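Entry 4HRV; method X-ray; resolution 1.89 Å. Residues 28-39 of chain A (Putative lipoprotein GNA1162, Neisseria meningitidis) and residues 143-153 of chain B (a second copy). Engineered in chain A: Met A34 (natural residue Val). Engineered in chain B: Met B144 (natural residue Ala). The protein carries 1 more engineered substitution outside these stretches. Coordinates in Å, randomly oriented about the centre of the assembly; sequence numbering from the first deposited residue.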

# COMPACT_ATOMS: atom_id res chain seq x y z
N VAL A 28 6.89 17.88 -10.92
CA VAL A 28 6.35 17.54 -12.23
C VAL A 28 6.16 16.04 -12.43
O VAL A 28 5.08 15.60 -12.83
CB VAL A 28 7.27 18.05 -13.36
CG1 VAL A 28 6.80 17.52 -14.71
CG2 VAL A 28 7.34 19.57 -13.36
N ASN A 29 7.21 15.27 -12.16
CA ASN A 29 7.20 13.84 -12.42
C ASN A 29 6.37 13.04 -11.42
O ASN A 29 6.33 11.80 -11.48
CB ASN A 29 8.63 13.29 -12.50
CG ASN A 29 9.36 13.74 -13.77
OD1 ASN A 29 8.73 14.09 -14.77
ND2 ASN A 29 10.68 13.73 -13.72
N GLY A 30 5.72 13.74 -10.50
CA GLY A 30 4.89 13.10 -9.49
C GLY A 30 3.90 12.06 -10.01
O GLY A 30 3.57 11.11 -9.31
N THR A 31 3.43 12.25 -11.24
CA THR A 31 2.48 11.31 -11.84
C THR A 31 3.09 10.52 -13.00
O THR A 31 2.48 9.60 -13.52
CB THR A 31 1.18 12.02 -12.34
OG1 THR A 31 1.52 13.03 -13.29
CG2 THR A 31 0.43 12.66 -11.18
N TRP A 32 4.30 10.88 -13.42
CA TRP A 32 4.93 10.17 -14.52
C TRP A 32 4.92 8.66 -14.29
O TRP A 32 5.33 8.18 -13.23
CB TRP A 32 6.37 10.64 -14.73
CG TRP A 32 7.09 9.89 -15.82
CD1 TRP A 32 7.91 8.81 -15.67
CD2 TRP A 32 7.02 10.16 -17.23
NE1 TRP A 32 8.37 8.39 -16.89
CE2 TRP A 32 7.84 9.20 -17.87
CE3 TRP A 32 6.36 11.11 -18.01
CZ2 TRP A 32 8.01 9.17 -19.25
CZ3 TRP A 32 6.53 11.08 -19.38
CH2 TRP A 32 7.35 10.12 -19.99
N GLY A 33 4.43 7.91 -15.28
CA GLY A 33 4.44 6.46 -15.24
C GLY A 33 3.35 5.82 -14.40
O GLY A 33 3.20 4.59 -14.38
N MSE A 34 2.57 6.64 -13.70
CA MSE A 34 1.62 6.09 -12.75
C MSE A 34 0.41 5.42 -13.40
O MSE A 34 -0.03 4.35 -12.97
CB MSE A 34 1.15 7.16 -11.78
CG MSE A 34 0.12 6.65 -10.81
SE MSE A 34 -0.34 8.01 -9.52
CE MSE A 34 -0.26 9.54 -10.71
N LEU A 35 -0.13 6.06 -14.42
CA LEU A 35 -1.29 5.51 -15.09
C LEU A 35 -0.93 4.09 -15.53
O LEU A 35 -1.71 3.16 -15.33
CB LEU A 35 -1.73 6.39 -16.28
CG LEU A 35 -3.04 6.03 -16.97
CD1 LEU A 35 -3.75 7.26 -17.56
CD2 LEU A 35 -2.80 4.98 -18.05
N ALA A 36 0.27 3.93 -16.08
CA ALA A 36 0.77 2.63 -16.54
C ALA A 36 0.84 1.58 -15.43
O ALA A 36 0.58 0.39 -15.66
CB ALA A 36 2.14 2.79 -17.21
N SER A 37 1.20 2.02 -14.23
CA SER A 37 1.35 1.09 -13.11
C SER A 37 0.02 0.52 -12.60
O SER A 37 0.02 -0.45 -11.84
CB SER A 37 2.09 1.76 -11.95
OG SER A 37 1.22 2.58 -11.20
N THR A 38 -1.11 1.11 -13.01
CA THR A 38 -2.42 0.65 -12.55
C THR A 38 -2.95 -0.54 -13.34
O THR A 38 -3.75 -1.33 -12.83
CB THR A 38 -3.52 1.76 -12.63
OG1 THR A 38 -3.83 2.03 -14.01
CG2 THR A 38 -3.09 3.04 -11.94
N ALA A 39 -2.52 -0.67 -14.59
CA ALA A 39 -3.04 -1.71 -15.48
C ALA A 39 -3.00 -3.11 -14.88
O ALA A 39 -4.01 -3.81 -14.87
CB ALA A 39 -2.30 -1.68 -16.83
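Chain B (143-153) GMLVSAVVNQI

Chain B lays one face of a helix across a loop and a helix of chain A, in a small contact anchored by a single glutamine side chain. Residues 143-153 of chain B are helical throughout, part of a longer helix. The axis of this stretch passes 8.8 Å from that of the chain A helix, and the two N-to-C directions differ by 136°, so the helices run roughly opposite ways at a slant. The closest CA atoms are those of Ser A37 and Ala B148, 5.5 Å apart. Two small side chains meet here: Ser A37 OG lies 3.4 Å from Ala B148 CA. That hydroxyl also donates to Met A34 O within its own chain, 2.8 Å away.

Toward the C-terminal end of the chain B stretch, Gln B152 reaches the loop. Its NE2 donates to Trp A32 O at 2.8 Å, nearly straight, and makes a weak hydrogen bond to Gly A30 O at 3.3 Å. Gln B152 OE1 accepts from Asn B151 ND2 at 3.2 Å and lies 3.2 Å from Met A34 CA. Asn B151 CG sits 3.6 Å from Ser A37 CB.

Toward the other end, Met B144, an engineered selenomethionine, places SE 4.1 Å from Thr A38 CG2. Engineered Met A34 brings CG to 4.4 Å from Ala B148 CB.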

# COMPACT_ATOMS: atom_id res chain seq x y z
N GLY B 143 -5.36 -2.41 -3.08
CA GLY B 143 -4.14 -3.02 -3.55
C GLY B 143 -3.54 -2.29 -4.73
O GLY B 143 -2.34 -1.98 -4.74
N MSE B 144 -4.37 -1.99 -5.73
CA MSE B 144 -3.86 -1.32 -6.93
C MSE B 144 -3.38 0.08 -6.61
O MSE B 144 -2.39 0.53 -7.17
CB MSE B 144 -4.89 -1.29 -8.07
CG MSE B 144 -5.83 -0.13 -8.06
SE MSE B 144 -5.14 1.61 -8.68
CE MSE B 144 -6.57 2.69 -7.87
N LEU B 145 -4.06 0.77 -5.69
CA LEU B 145 -3.60 2.09 -5.26
C LEU B 145 -2.24 2.06 -4.55
O LEU B 145 -1.36 2.84 -4.88
CB LEU B 145 -4.64 2.80 -4.39
CG LEU B 145 -4.20 4.20 -3.95
CD1 LEU B 145 -3.87 5.08 -5.16
CD2 LEU B 145 -5.24 4.87 -3.07
N VAL B 146 -2.08 1.18 -3.55
CA VAL B 146 -0.80 1.15 -2.84
C VAL B 146 0.26 0.73 -3.82
O VAL B 146 1.38 1.21 -3.78
CB VAL B 146 -0.81 0.20 -1.59
CG1 VAL B 146 -2.03 0.44 -0.74
CG2 VAL B 146 -0.74 -1.26 -2.01
N SER B 147 -0.12 -0.14 -4.75
CA SER B 147 0.83 -0.67 -5.72
C SER B 147 1.32 0.44 -6.63
O SER B 147 2.51 0.50 -6.97
CB SER B 147 0.19 -1.79 -6.53
OG SER B 147 1.16 -2.36 -7.38
N ALA B 148 0.40 1.31 -7.02
CA ALA B 148 0.73 2.44 -7.86
C ALA B 148 1.64 3.41 -7.11
O ALA B 148 2.57 3.97 -7.68
CB ALA B 148 -0.54 3.16 -8.29
N VAL B 149 1.36 3.62 -5.83
CA VAL B 149 2.14 4.57 -5.08
C VAL B 149 3.57 4.06 -4.88
O VAL B 149 4.53 4.82 -4.97
CB VAL B 149 1.48 4.95 -3.74
CG1 VAL B 149 2.46 5.72 -2.87
CG2 VAL B 149 0.21 5.77 -4.00
N VAL B 150 3.71 2.76 -4.64
CA VAL B 150 5.05 2.19 -4.48
C VAL B 150 5.83 2.27 -5.79
O VAL B 150 7.04 2.50 -5.80
CB VAL B 150 5.01 0.75 -3.94
CG1 VAL B 150 6.39 0.10 -4.03
CG2 VAL B 150 4.54 0.75 -2.49
N ASN B 151 5.13 2.11 -6.91
CA ASN B 151 5.77 2.24 -8.21
C ASN B 151 6.33 3.65 -8.40
O ASN B 151 7.44 3.82 -8.91
CB ASN B 151 4.79 1.91 -9.34
CG ASN B 151 5.46 1.93 -10.71
OD1 ASN B 151 5.96 0.91 -11.19
ND2 ASN B 151 5.47 3.09 -11.34
N GLN B 152 5.57 4.66 -8.00
CA GLN B 152 6.05 6.04 -8.08
C GLN B 152 7.31 6.25 -7.24
O GLN B 152 8.22 6.97 -7.65
CB GLN B 152 4.97 7.04 -7.68
CG GLN B 152 3.75 7.02 -8.59
CD GLN B 152 4.13 7.01 -10.06
OE1 GLN B 152 4.12 5.97 -10.71
NE2 GLN B 152 4.46 8.18 -10.60
N ILE B 153 7.35 5.65 -6.05
CA ILE B 153 8.52 5.78 -5.20
C ILE B 153 9.71 5.06 -5.85
O ILE B 153 10.83 5.58 -5.86
CB ILE B 153 8.27 5.22 -3.78
CG1 ILE B 153 7.17 6.02 -3.08
CG2 ILE B 153 9.54 5.28 -2.94
CD1 ILE B 153 6.71 5.42 -1.76